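Local coordinates for protein of unknown function with a Fic domain (Bacteroides thetaiotaomicron VPI-5482, PDB 3CUC) that is of unknown function but carries a Fic domain, within a chain that is largely helical, at residues E35-S40 with K75-G80; G45-Y50 with L68-E73; T161-W166 with Y187-I192; L181-H186 with N253-F258. One frame throughout, in Å; residues are numbered along the deposited sequence.

Interaction 1: E35-S40 with K75-G80; sequences EFNYNS and KAHNVG
H77 leaves its helix with CG anti to the backbone N (chi1 -175°), carrying its imidazole toward helix 22-42, while N37 has CG beside its own backbone N, and OD1 then meets the ring at its edge. H77 ND1 donates to N37 OD1 over 2.6 Å, nearly straight at 172°, with the acceptor lying in the ring plane; the amide and imidazole planes stand almost perpendicular. The other end of the same amide is used as well. N37 ND2 donates a hydrogen bond to N78 OD1 at 2.9 Å, more bent and coming from above the carbonyl plane of the acceptor. Farther round the imidazole, F36 CE2 lies 3.6 Å from H77 CE1, the two rings set obliquely with centroids 5.2 Å apart. S40 OG stands 3.5 Å from H77 NE2 but is hydrogen-bonded to R204, and R201 also touches S40 and H77; both arginines belong to the helix of the Fic signature sequence. S40 opens a sequence matching the inhibitory (S/T)xxxE(G/N) motif of Fic proteins, consistent with a helix held against that signature. The contact uses the ND1-H imidazole; the bond to N78 holds the amide, and the in-plane bond from ND1 to OD1 in turn limits rotation of the ring.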
# COMPACT_ATOMS: atom_id res chain seq x y z
N GLU A 35 9.97 -5.58 6.74
CA GLU A 35 10.15 -4.17 6.43
C GLU A 35 8.86 -3.47 6.05
O GLU A 35 8.67 -2.29 6.39
CB GLU A 35 11.19 -4.00 5.32
CG GLU A 35 12.58 -4.45 5.75
CD GLU A 35 13.68 -3.53 5.27
OE1 GLU A 35 13.59 -3.02 4.12
OE2 GLU A 35 14.64 -3.30 6.04
N PHE A 36 7.97 -4.18 5.37
CA PHE A 36 6.70 -3.60 4.97
C PHE A 36 5.83 -3.35 6.20
O PHE A 36 5.33 -2.25 6.40
CB PHE A 36 5.97 -4.49 3.97
CG PHE A 36 4.66 -3.93 3.52
CD1 PHE A 36 4.58 -2.63 3.03
CD2 PHE A 36 3.50 -4.69 3.58
CE1 PHE A 36 3.36 -2.09 2.61
CE2 PHE A 36 2.27 -4.16 3.16
CZ PHE A 36 2.21 -2.86 2.68
N ASN A 37 5.65 -4.39 7.02
CA ASN A 37 4.84 -4.26 8.24
C ASN A 37 5.37 -3.15 9.14
O ASN A 37 4.61 -2.31 9.63
CB ASN A 37 4.78 -5.60 9.00
CG ASN A 37 3.80 -6.59 8.37
OD1 ASN A 37 2.62 -6.28 8.19
ND2 ASN A 37 4.28 -7.79 8.07
N TYR A 38 6.68 -3.13 9.34
CA TYR A 38 7.29 -2.13 10.19
C TYR A 38 7.01 -0.74 9.64
O TYR A 38 6.42 0.10 10.31
CB TYR A 38 8.79 -2.33 10.34
CG TYR A 38 9.46 -1.21 11.10
CD1 TYR A 38 9.51 -1.21 12.49
CD2 TYR A 38 10.02 -0.13 10.42
CE1 TYR A 38 10.11 -0.18 13.19
CE2 TYR A 38 10.62 0.92 11.11
CZ TYR A 38 10.66 0.89 12.49
OH TYR A 38 11.26 1.93 13.16
N ASN A 39 7.44 -0.51 8.40
CA ASN A 39 7.38 0.82 7.82
C ASN A 39 5.96 1.34 7.60
O ASN A 39 5.66 2.49 7.93
CB ASN A 39 8.17 0.87 6.52
CG ASN A 39 9.67 0.91 6.75
OD1 ASN A 39 10.22 1.94 7.12
ND2 ASN A 39 10.34 -0.21 6.50
N SER A 40 5.08 0.50 7.06
CA SER A 40 3.73 0.96 6.73
C SER A 40 3.00 1.39 8.01
O SER A 40 2.26 2.36 8.00
CB SER A 40 2.95 -0.12 5.96
OG SER A 40 1.69 0.35 5.50
N LYS A 75 0.35 -7.07 14.14
CA LYS A 75 -0.04 -8.44 13.79
C LYS A 75 -1.20 -8.48 12.78
O LYS A 75 -1.20 -9.28 11.86
CB LYS A 75 -0.47 -9.19 15.06
CG LYS A 75 -0.74 -10.69 14.89
CD LYS A 75 -1.55 -11.22 16.08
CE LYS A 75 -1.49 -12.74 16.21
NZ LYS A 75 -2.27 -13.21 17.40
N ALA A 76 -2.19 -7.60 12.98
CA ALA A 76 -3.37 -7.56 12.12
C ALA A 76 -2.99 -7.10 10.71
O ALA A 76 -3.50 -7.62 9.72
CB ALA A 76 -4.43 -6.65 12.71
N HIS A 77 -2.09 -6.12 10.63
CA HIS A 77 -1.58 -5.64 9.35
C HIS A 77 -0.89 -6.76 8.58
O HIS A 77 -0.98 -6.82 7.35
CB HIS A 77 -0.61 -4.48 9.56
CG HIS A 77 -0.14 -3.87 8.28
ND1 HIS A 77 0.96 -4.34 7.60
CD2 HIS A 77 -0.62 -2.82 7.57
CE1 HIS A 77 1.14 -3.60 6.51
NE2 HIS A 77 0.19 -2.68 6.47
N ASN A 78 -0.19 -7.65 9.28
CA ASN A 78 0.45 -8.77 8.61
C ASN A 78 -0.58 -9.77 8.08
O ASN A 78 -0.36 -10.41 7.06
CB ASN A 78 1.43 -9.49 9.52
CG ASN A 78 2.19 -10.57 8.81
OD1 ASN A 78 2.80 -10.32 7.78
ND2 ASN A 78 2.16 -11.78 9.35
N VAL A 79 -1.70 -9.92 8.79
CA VAL A 79 -2.82 -10.73 8.30
C VAL A 79 -3.37 -10.05 7.05
O VAL A 79 -3.70 -10.72 6.07
CB VAL A 79 -3.93 -10.91 9.38
CG1 VAL A 79 -5.16 -11.58 8.78
CG2 VAL A 79 -3.41 -11.72 10.57
N GLY A 80 -3.43 -8.72 7.07
CA GLY A 80 -3.81 -7.95 5.90
C GLY A 80 -2.91 -8.20 4.71
O GLY A 80 -3.40 -8.36 3.60

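Interaction 2: G45-Y50 with L68-E73; sequences GNTLTY and LKDYEE
L48 of the loop 45-50 packs on D70 and Y71 in the first turns of helix 68-89, its CB directed toward that helix. CG stands beside the backbone N (chi1 -78°) and comes to rest 3.7 Å from D70 CB, the two side chains lying alongside and running opposite ways. From there the methyls part. CD1 reaches the backbone, 3.5 Å from D70 O, and also meets Y71 CD1 at 3.7 Å. CD2 sits over one face of the Y71 ring in a CH-pi contact, 4.1 Å from the centroid and displaced toward the rim. Beyond the contact, Y71 OH is hydrogen-bonded to S63 N. The loop has its own brace: N46 OD1 accepts from L48 N at 2.9 Å in the plane of the carbonyl, with the N-H pointing almost straight at it. The D70 carboxylate passes this amide with its plane turned 63° away; their closest atoms, N46 OD1 and D70 OD1 at 3.3 Å, are both acceptors if the aspartate is ionised. G45, with positive phi, ends helix 22-42 as the C-prime residue of a Schellman motif. The whole is a helix-loop-helix connection: that motif, the Asx turn at N46 and the T49 N-cap of helix 50-59, with L48 packed on helix 68-89.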
# COMPACT_ATOMS: atom_id res chain seq x y z
N GLY A 45 2.43 6.29 12.87
CA GLY A 45 2.70 6.53 14.29
C GLY A 45 2.82 5.32 15.22
O GLY A 45 2.91 5.48 16.44
N ASN A 46 2.81 4.10 14.68
CA ASN A 46 3.07 2.91 15.49
C ASN A 46 4.50 2.96 16.02
O ASN A 46 5.45 3.11 15.24
CB ASN A 46 2.90 1.64 14.66
CG ASN A 46 2.97 0.37 15.50
OD1 ASN A 46 3.83 0.23 16.38
ND2 ASN A 46 2.07 -0.57 15.23
N THR A 47 4.65 2.83 17.33
CA THR A 47 5.95 3.09 17.96
C THR A 47 6.66 1.80 18.37
O THR A 47 7.55 1.82 19.22
CB THR A 47 5.82 4.04 19.18
OG1 THR A 47 5.02 3.43 20.20
CG2 THR A 47 5.20 5.38 18.76
N LEU A 48 6.29 0.69 17.76
CA LEU A 48 7.06 -0.53 17.95
C LEU A 48 8.41 -0.39 17.26
O LEU A 48 8.48 -0.01 16.09
CB LEU A 48 6.34 -1.77 17.38
CG LEU A 48 5.19 -2.39 18.18
CD1 LEU A 48 4.77 -3.70 17.53
CD2 LEU A 48 5.55 -2.63 19.63
N THR A 49 9.47 -0.71 17.99
CA THR A 49 10.82 -0.69 17.43
C THR A 49 10.92 -1.82 16.44
O THR A 49 10.00 -2.60 16.29
CB THR A 49 11.93 -0.83 18.50
OG1 THR A 49 11.94 -2.17 19.01
CG2 THR A 49 11.74 0.18 19.63
N TYR A 50 12.06 -1.89 15.77
CA TYR A 50 12.30 -2.91 14.76
C TYR A 50 12.48 -4.28 15.39
O TYR A 50 12.03 -5.28 14.84
CB TYR A 50 13.55 -2.54 13.98
CG TYR A 50 13.65 -3.23 12.65
CD1 TYR A 50 12.82 -2.87 11.60
CD2 TYR A 50 14.58 -4.25 12.44
CE1 TYR A 50 12.90 -3.50 10.38
CE2 TYR A 50 14.67 -4.90 11.22
CZ TYR A 50 13.83 -4.52 10.19
OH TYR A 50 13.91 -5.15 8.98
N LEU A 68 -0.26 -3.52 24.22
CA LEU A 68 -0.84 -4.68 23.57
C LEU A 68 -1.34 -4.28 22.18
O LEU A 68 -1.06 -4.95 21.21
CB LEU A 68 -1.96 -5.24 24.42
CG LEU A 68 -2.56 -6.55 23.93
CD1 LEU A 68 -1.45 -7.55 23.69
CD2 LEU A 68 -3.59 -7.08 24.93
N LYS A 69 -2.02 -3.13 22.10
CA LYS A 69 -2.55 -2.57 20.85
C LYS A 69 -1.51 -2.42 19.73
O LYS A 69 -1.79 -2.75 18.58
CB LYS A 69 -3.18 -1.20 21.14
CG LYS A 69 -4.02 -0.61 20.02
CD LYS A 69 -3.80 0.91 19.92
CE LYS A 69 -4.66 1.54 18.83
NZ LYS A 69 -3.92 2.60 18.07
N ASP A 70 -0.32 -1.91 20.03
CA ASP A 70 0.73 -1.84 19.02
C ASP A 70 1.06 -3.22 18.47
O ASP A 70 1.28 -3.37 17.27
CB ASP A 70 2.01 -1.24 19.58
CG ASP A 70 1.87 0.23 19.93
OD1 ASP A 70 2.04 1.09 19.03
OD2 ASP A 70 1.62 0.51 21.11
N TYR A 71 1.10 -4.24 19.33
CA TYR A 71 1.36 -5.61 18.88
C TYR A 71 0.19 -6.13 18.07
O TYR A 71 0.39 -6.80 17.06
CB TYR A 71 1.66 -6.56 20.04
CG TYR A 71 3.07 -6.43 20.57
CD1 TYR A 71 4.17 -6.63 19.75
CD2 TYR A 71 3.31 -6.11 21.91
CE1 TYR A 71 5.46 -6.50 20.23
CE2 TYR A 71 4.60 -5.99 22.40
CZ TYR A 71 5.67 -6.18 21.56
OH TYR A 71 6.94 -6.06 22.04
N GLU A 72 -1.03 -5.80 18.48
CA GLU A 72 -2.21 -6.27 17.76
C GLU A 72 -2.30 -5.66 16.37
O GLU A 72 -2.53 -6.40 15.43
CB GLU A 72 -3.51 -6.00 18.53
CG GLU A 72 -3.56 -6.48 19.99
CD GLU A 72 -3.67 -7.98 20.16
OE1 GLU A 72 -3.37 -8.73 19.20
OE2 GLU A 72 -4.05 -8.41 21.28
N GLU A 73 -2.11 -4.33 16.22
CA GLU A 73 -2.24 -3.70 14.90
C GLU A 73 -1.15 -4.21 13.96
O GLU A 73 -1.39 -4.46 12.79
CB GLU A 73 -2.21 -2.16 14.97
CG GLU A 73 -3.51 -1.54 15.45
CD GLU A 73 -3.57 -0.04 15.21
OE1 GLU A 73 -2.71 0.50 14.48
OE2 GLU A 73 -4.49 0.60 15.76

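Interaction 3: T161-W166 with Y187-I192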
# COMPACT_ATOMS: atom_id res chain seq x y z
N THR A 161 -17.68 2.91 -5.35
CA THR A 161 -18.18 2.06 -6.43
C THR A 161 -17.54 2.46 -7.76
O THR A 161 -17.22 1.60 -8.58
CB THR A 161 -19.71 2.12 -6.55
OG1 THR A 161 -20.29 1.73 -5.30
CG2 THR A 161 -20.21 1.20 -7.65
N SER A 162 -17.35 3.76 -7.97
CA SER A 162 -16.69 4.25 -9.18
C SER A 162 -15.23 3.82 -9.25
O SER A 162 -14.73 3.51 -10.34
CB SER A 162 -16.79 5.78 -9.27
OG SER A 162 -18.11 6.17 -9.56
N LEU A 163 -14.57 3.80 -8.10
CA LEU A 163 -13.15 3.47 -8.01
C LEU A 163 -12.89 2.01 -8.38
O LEU A 163 -12.00 1.72 -9.19
CB LEU A 163 -12.63 3.74 -6.60
CG LEU A 163 -11.13 3.57 -6.36
CD1 LEU A 163 -10.35 4.69 -7.04
CD2 LEU A 163 -10.84 3.53 -4.85
N VAL A 164 -13.66 1.10 -7.79
CA VAL A 164 -13.48 -0.33 -8.09
C VAL A 164 -13.91 -0.64 -9.52
O VAL A 164 -13.24 -1.40 -10.21
CB VAL A 164 -14.20 -1.26 -7.07
CG1 VAL A 164 -13.54 -1.18 -5.71
CG2 VAL A 164 -15.68 -0.92 -6.98
N ASP A 165 -15.01 -0.05 -9.97
CA ASP A 165 -15.43 -0.20 -11.36
C ASP A 165 -14.35 0.33 -12.29
O ASP A 165 -14.01 -0.32 -13.28
CB ASP A 165 -16.76 0.54 -11.63
CG ASP A 165 -17.96 -0.11 -10.93
OD1 ASP A 165 -17.77 -1.05 -10.13
OD2 ASP A 165 -19.10 0.34 -11.18
N TRP A 166 -13.78 1.49 -11.97
CA TRP A 166 -12.71 2.06 -12.77
C TRP A 166 -11.49 1.13 -12.81
O TRP A 166 -10.92 0.88 -13.88
CB TRP A 166 -12.27 3.44 -12.24
CG TRP A 166 -10.91 3.81 -12.73
CD1 TRP A 166 -10.59 4.32 -13.96
CD2 TRP A 166 -9.67 3.66 -12.03
NE1 TRP A 166 -9.24 4.51 -14.06
CE2 TRP A 166 -8.65 4.11 -12.89
CE3 TRP A 166 -9.33 3.19 -10.76
CZ2 TRP A 166 -7.30 4.12 -12.51
CZ3 TRP A 166 -8.00 3.19 -10.38
CH2 TRP A 166 -7.00 3.65 -11.25
N TYR A 187 -3.55 6.79 -5.26
CA TYR A 187 -3.83 8.22 -5.20
C TYR A 187 -5.32 8.51 -5.08
O TYR A 187 -5.74 9.24 -4.19
CB TYR A 187 -3.28 8.95 -6.42
CG TYR A 187 -3.44 10.44 -6.28
CD1 TYR A 187 -2.55 11.17 -5.50
CD2 TYR A 187 -4.49 11.11 -6.89
CE1 TYR A 187 -2.69 12.54 -5.34
CE2 TYR A 187 -4.65 12.47 -6.74
CZ TYR A 187 -3.75 13.19 -5.96
OH TYR A 187 -3.90 14.55 -5.82
N ARG A 188 -6.11 7.93 -5.98
CA ARG A 188 -7.55 8.12 -5.96
C ARG A 188 -8.16 7.65 -4.65
O ARG A 188 -8.98 8.36 -4.05
CB ARG A 188 -8.20 7.42 -7.15
CG ARG A 188 -7.86 8.07 -8.47
CD ARG A 188 -8.55 7.39 -9.63
NE ARG A 188 -8.55 8.23 -10.82
CZ ARG A 188 -9.25 7.98 -11.93
NH1 ARG A 188 -10.04 6.91 -12.01
NH2 ARG A 188 -9.16 8.81 -12.96
N TYR A 189 -7.75 6.47 -4.19
CA TYR A 189 -8.21 5.95 -2.90
C TYR A 189 -7.89 6.91 -1.76
O TYR A 189 -8.76 7.26 -0.96
CB TYR A 189 -7.62 4.57 -2.59
CG TYR A 189 -7.98 4.09 -1.20
CD1 TYR A 189 -9.17 3.42 -0.96
CD2 TYR A 189 -7.14 4.35 -0.11
CE1 TYR A 189 -9.52 3.00 0.31
CE2 TYR A 189 -7.48 3.94 1.16
CZ TYR A 189 -8.67 3.26 1.37
OH TYR A 189 -9.00 2.85 2.63
N ILE A 190 -6.62 7.33 -1.69
CA ILE A 190 -6.18 8.20 -0.60
C ILE A 190 -6.92 9.55 -0.62
O ILE A 190 -7.14 10.17 0.42
CB ILE A 190 -4.64 8.41 -0.61
CG1 ILE A 190 -4.12 8.69 0.80
CG2 ILE A 190 -4.23 9.53 -1.57
CD1 ILE A 190 -4.12 7.46 1.71
N ARG A 191 -7.33 9.99 -1.81
CA ARG A 191 -8.10 11.24 -1.96
C ARG A 191 -9.55 11.08 -1.53
O ARG A 191 -10.15 12.02 -1.02
CB ARG A 191 -8.03 11.77 -3.39
CG ARG A 191 -6.69 12.39 -3.79
CD ARG A 191 -6.35 13.62 -2.97
NE ARG A 191 -7.38 14.65 -3.07
CZ ARG A 191 -7.37 15.67 -3.93
NH1 ARG A 191 -6.37 15.82 -4.80
NH2 ARG A 191 -8.37 16.54 -3.92
N ILE A 192 -10.13 9.90 -1.75
CA ILE A 192 -11.46 9.59 -1.23
C ILE A 192 -11.41 9.45 0.31
O ILE A 192 -12.26 9.98 1.02
CB ILE A 192 -12.03 8.28 -1.84
CG1 ILE A 192 -12.22 8.41 -3.35
CG2 ILE A 192 -13.38 7.93 -1.21
CD1 ILE A 192 -12.53 7.09 -4.04
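The R188 side chain reaches across to W166 and ends with its guanidinium over one face of the indole, the two planes inclined by 45°. It is the NH1 corner that dips closest, 3.2 Å from W166 CE2, while CZ lies 4.1 Å from the centroid of the five-membered ring and only 14° off its normal, a cation-pi pair. Nearer the backbone, R188 CD stands 4.2 Å from the centroid of the six-membered ring in a CH-pi contact over the face, so both indole rings are used. The chain is extended from CG to NE, which gives it this span. L163 leans on the aliphatic part of the arginine, CD1 resting 3.5 Å from R188 CB. Its other methyl, CD2, lies 4.0 Å from I192 CD1 and 4.1 Å from Y189 CB, close to the plane of the tyrosine ring at its edge. Segments 161-166 and 187-192 run almost antiparallel, their axes 10.8 Å apart at closest approach. R188 NH2 is also hydrogen-bonded to A250 O, a second hold that limits how the guanidinium can turn. The union is thus apolar at the leucine and cation-pi plus CH-pi at the tryptophan, whose electron-rich face would stabilise the guanidinium charge.

Interaction 4: L181-H186 with N253-F258; sequences LAALLH and NDILPF
F258 points the edge of its ring at H186, and CZ sits over the centre of the imidazole face, 3.6 Å from H186 ND1. This is an edge-to-face pair, with centroids 4.7 Å apart and planes at 54°, the two side chains crossing at about a right angle. The rim of the same phenyl also meets the helix backbone: A183 O lies in the ring plane, 3.4 Å from F258 CE2, where the slightly positive C-H edge would suit a carbonyl oxygen. A183 CB completes this side at 4.0 Å from F258 CD2. Beside it, I255 drives its CD1 between A183 CB, 3.9 Å away, and the L184 side chain, which runs roughly perpendicular to its own. I255 has CG1 between its backbone N and carbonyl carbon (chi1 71°), the crowded position, and lies at the N-cap of helix 256-277.

In the next shell, H186 NE2 is hydrogen-bonded to Y229 OH, which ties the imidazole to helix 226-240 while F258 covers its face. Just before I255, D254 OD2 is hydrogen-bonded to T251 N. Farther out, C236 and L233 of helix 226-240 pack on I255 and F258, A203 and V207 of helix 199-213 touch H186, and W166 of helix 156-173 lies against L184; the start of helix 256-277 is thereby wedged onto the middle of helix 178-192.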
# COMPACT_ATOMS: atom_id res chain seq x y z
N LEU A 181 -0.96 1.83 -12.73
CA LEU A 181 -2.27 1.46 -12.20
C LEU A 181 -2.25 1.47 -10.68
O LEU A 181 -3.19 1.94 -10.04
CB LEU A 181 -2.71 0.09 -12.73
CG LEU A 181 -4.08 -0.44 -12.26
CD1 LEU A 181 -5.19 0.56 -12.53
CD2 LEU A 181 -4.41 -1.78 -12.90
N ALA A 182 -1.16 0.95 -10.11
CA ALA A 182 -0.97 0.93 -8.66
C ALA A 182 -0.90 2.35 -8.12
O ALA A 182 -1.55 2.67 -7.13
CB ALA A 182 0.28 0.15 -8.28
N ALA A 183 -0.12 3.21 -8.77
CA ALA A 183 0.04 4.60 -8.34
C ALA A 183 -1.30 5.33 -8.35
O ALA A 183 -1.63 6.03 -7.40
CB ALA A 183 1.04 5.33 -9.21
N LEU A 184 -2.07 5.14 -9.41
CA LEU A 184 -3.33 5.84 -9.58
C LEU A 184 -4.41 5.30 -8.64
O LEU A 184 -5.21 6.07 -8.12
CB LEU A 184 -3.80 5.78 -11.03
CG LEU A 184 -4.71 6.91 -11.55
CD1 LEU A 184 -4.24 8.29 -11.10
CD2 LEU A 184 -4.76 6.85 -13.07
N LEU A 185 -4.41 3.99 -8.41
CA LEU A 185 -5.30 3.37 -7.41
C LEU A 185 -5.03 3.93 -6.01
O LEU A 185 -5.96 4.27 -5.28
CB LEU A 185 -5.15 1.84 -7.40
CG LEU A 185 -6.00 1.06 -6.39
CD1 LEU A 185 -7.48 1.40 -6.53
CD2 LEU A 185 -5.79 -0.44 -6.53
N HIS A 186 -3.75 4.00 -5.64
CA HIS A 186 -3.33 4.56 -4.36
C HIS A 186 -3.81 6.00 -4.23
O HIS A 186 -4.43 6.38 -3.23
CB HIS A 186 -1.80 4.51 -4.26
CG HIS A 186 -1.24 5.13 -3.01
ND1 HIS A 186 -1.46 6.44 -2.66
CD2 HIS A 186 -0.44 4.62 -2.05
CE1 HIS A 186 -0.84 6.70 -1.53
NE2 HIS A 186 -0.20 5.61 -1.14
N ASN A 253 -1.42 11.71 -15.83
CA ASN A 253 -0.50 12.83 -16.05
C ASN A 253 -0.48 13.81 -14.87
O ASN A 253 0.52 14.49 -14.65
CB ASN A 253 -0.84 13.56 -17.35
CG ASN A 253 -0.54 12.73 -18.59
OD1 ASN A 253 -0.50 13.25 -19.71
ND2 ASN A 253 -0.33 11.43 -18.40
N ASP A 254 -1.59 13.88 -14.14
CA ASP A 254 -1.64 14.68 -12.91
C ASP A 254 -0.70 14.13 -11.83
O ASP A 254 -0.05 14.90 -11.12
CB ASP A 254 -3.07 14.73 -12.34
CG ASP A 254 -4.03 15.52 -13.23
OD1 ASP A 254 -3.57 16.38 -14.01
OD2 ASP A 254 -5.25 15.27 -13.13
N ILE A 255 -0.63 12.79 -11.72
CA ILE A 255 0.11 12.14 -10.62
C ILE A 255 1.49 11.61 -11.01
O ILE A 255 2.06 10.76 -10.32
CB ILE A 255 -0.73 11.00 -9.96
CG1 ILE A 255 -0.87 9.77 -10.88
CG2 ILE A 255 -2.10 11.52 -9.56
CD1 ILE A 255 -1.09 8.47 -10.12
N LEU A 256 2.06 12.15 -12.09
CA LEU A 256 3.33 11.68 -12.63
C LEU A 256 4.49 11.66 -11.60
O LEU A 256 5.26 10.70 -11.58
CB LEU A 256 3.71 12.50 -13.86
CG LEU A 256 4.73 11.91 -14.83
CD1 LEU A 256 4.28 12.10 -16.27
CD2 LEU A 256 6.11 12.53 -14.60
N PRO A 257 4.61 12.70 -10.74
CA PRO A 257 5.67 12.63 -9.72
C PRO A 257 5.53 11.43 -8.76
O PRO A 257 6.55 10.88 -8.31
CB PRO A 257 5.53 13.96 -8.96
CG PRO A 257 4.68 14.83 -9.81
CD PRO A 257 3.83 13.94 -10.65
N PHE A 258 4.30 11.04 -8.45
CA PHE A 258 4.05 9.89 -7.58
C PHE A 258 4.25 8.57 -8.32
O PHE A 258 4.65 7.57 -7.72
CB PHE A 258 2.64 9.95 -6.98
CG PHE A 258 2.33 8.83 -6.01
CD1 PHE A 258 3.10 8.65 -4.87
CD2 PHE A 258 1.28 7.95 -6.25
CE1 PHE A 258 2.83 7.62 -3.98
CE2 PHE A 258 1.00 6.92 -5.36
CZ PHE A 258 1.78 6.75 -4.23

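In the fold
Interactions 1 and 2 share helix 68-89 and touch each other where Y38 packs on the loop 45-50; interactions 3 and 4 share helix 178-192 and meet through W166 against L184 and Y187 against I255. The two pairs lie on opposite sides of the chain's centre, with interactions 1 and 4 about 23 Å apart between centres. Interaction 1, nearest that centre, is a buried polar join of hydrogen-bonded side chains. Interaction 4, wholly buried too, relies on aromatic and aliphatic packing. Interaction 2, farthest from the centre, sets a leucine and a tyrosine beside exposed T47; interaction 3, about as deep as interaction 4, pairs an arginine with a tryptophan, both partly exposed.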